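Local coordinates for uncharacterized tRNA/rRNA methyltransferase HI_0380 (Haemophilus influenzae, PDB 3ILK), which probably methylates tRNA or rRNA with S-adenosyl-L-methionine as methyl donor, as a member of the TrmH family of SPOUT methyltransferases, at residues A[134-137]-A[142-145]. Sequence-based numbering, arbitrary orientation.
With EDO (1,2-ethanediol), chain D; EDO (1,2-ethanediol), chain C.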
# COMPACT_ATOMS: atom_id res chain seq x y z
N ILE A 134 -3.12 -18.20 2.14
CA ILE A 134 -2.46 -16.98 1.73
C ILE A 134 -2.05 -17.11 0.27
O ILE A 134 -1.20 -17.97 -0.05
CB ILE A 134 -1.22 -16.68 2.60
CG1 ILE A 134 -1.58 -16.59 4.09
CG2 ILE A 134 -0.55 -15.38 2.12
CD1 ILE A 134 -0.37 -16.32 5.06
N PRO A 135 -2.62 -16.27 -0.61
CA PRO A 135 -2.26 -16.37 -2.01
C PRO A 135 -0.73 -16.25 -2.13
O PRO A 135 -0.11 -15.38 -1.49
CB PRO A 135 -2.89 -15.13 -2.62
CG PRO A 135 -4.01 -14.81 -1.69
CD PRO A 135 -3.46 -15.09 -0.34
N ALA A 136 -0.14 -17.10 -2.95
CA ALA A 136 1.30 -17.19 -2.98
C ALA A 136 1.74 -17.75 -4.31
O ALA A 136 0.92 -18.18 -5.10
CB ALA A 136 1.83 -18.02 -1.77
N ASN A 137 3.03 -17.67 -4.58
CA ASN A 137 3.64 -18.31 -5.75
C ASN A 137 3.20 -19.79 -5.76
O ASN A 137 3.47 -20.52 -4.80
CB ASN A 137 5.17 -18.21 -5.62
CG ASN A 137 5.93 -18.79 -6.82
OD1 ASN A 137 5.33 -19.36 -7.75
ND2 ASN A 137 7.26 -18.62 -6.79
N SER A 142 5.13 -21.95 0.50
CA SER A 142 5.19 -22.11 1.96
C SER A 142 5.83 -20.92 2.69
O SER A 142 7.03 -20.68 2.62
CB SER A 142 5.84 -23.44 2.36
OG SER A 142 5.60 -23.69 3.74
N LEU A 143 4.99 -20.17 3.39
CA LEU A 143 5.44 -19.10 4.25
C LEU A 143 6.00 -19.79 5.48
O LEU A 143 5.43 -20.79 5.96
CB LEU A 143 4.26 -18.24 4.65
CG LEU A 143 3.47 -17.34 3.66
CD1 LEU A 143 4.14 -15.99 3.61
CD2 LEU A 143 3.26 -17.91 2.22
N ASN A 144 7.11 -19.32 6.02
CA ASN A 144 7.38 -19.82 7.36
C ASN A 144 6.42 -19.14 8.37
O ASN A 144 5.69 -18.17 8.04
CB ASN A 144 8.83 -19.69 7.74
CG ASN A 144 9.15 -18.34 8.25
OD1 ASN A 144 8.26 -17.48 8.40
ND2 ASN A 144 10.41 -18.13 8.58
N LEU A 145 6.43 -19.64 9.59
CA LEU A 145 5.46 -19.27 10.60
C LEU A 145 5.32 -17.74 10.82
O LEU A 145 4.22 -17.16 10.72
CB LEU A 145 5.81 -20.02 11.91
CG LEU A 145 4.75 -19.98 13.02
CD1 LEU A 145 3.40 -20.37 12.46
CD2 LEU A 145 5.13 -20.93 14.16
C1 EDO D . -1.72 -20.78 4.54
O1 EDO D . -1.53 -20.30 3.20
C2 EDO D . -0.47 -21.55 4.96
O2 EDO D . 0.31 -20.70 5.83
C1 EDO C . 1.34 -21.70 9.55
O1 EDO C . 0.70 -20.98 8.47
C2 EDO C . 2.74 -22.21 9.12
O2 EDO C . 3.13 -21.61 7.87
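Leu143 meets Ile134 and Ala136 through aliphatic carbons alone, with no flat group between them. The Pro135 ring starts off on the far side, against Glu94 and Pro95 of its own chain and Met158 of the second subunit, while both asparagine amides are engaged away from the contact: Asn137 OD1 accepts from Asp139 N and its ND2 donates to Lys29 O of the second subunit, and Asn144 OD1 caps Met147 N. Across the loop, the branch point of the leucine faces the end of the isoleucine, Leu143 CG lying 4.2 Å from Ile134 CD1. The isoleucine's extended chi2 (179°) carries CD1 out to the leucine. One leucine methyl turns to the alanine, with Leu143 CD2 4.2 Å from Ala136 CB. No hydrogen bond joins the segments, whose closest CA atoms, of Ala136 and Ser142, are 8.0 Å apart. Two backbone atoms of the contact meet ethanediols, presumably crystallisation additives: Ile134 N donates almost straight (171°) to O1 of the chain D molecule at 2.8 Å, and Leu143 O accepts a weak bond from O2 of the chain C one. Ile134, Ser142 and Leu143 probably bind S-adenosyl-L-methionine, consistent with one of the cofactor-binding loops of the knotted SPOUT fold. This loop links strand 130-132 of the parallel sheet to helix 145-169, whose Ala148 and Leu151 pack on Ile134 while Pro95 of helix 95-104 also touches it.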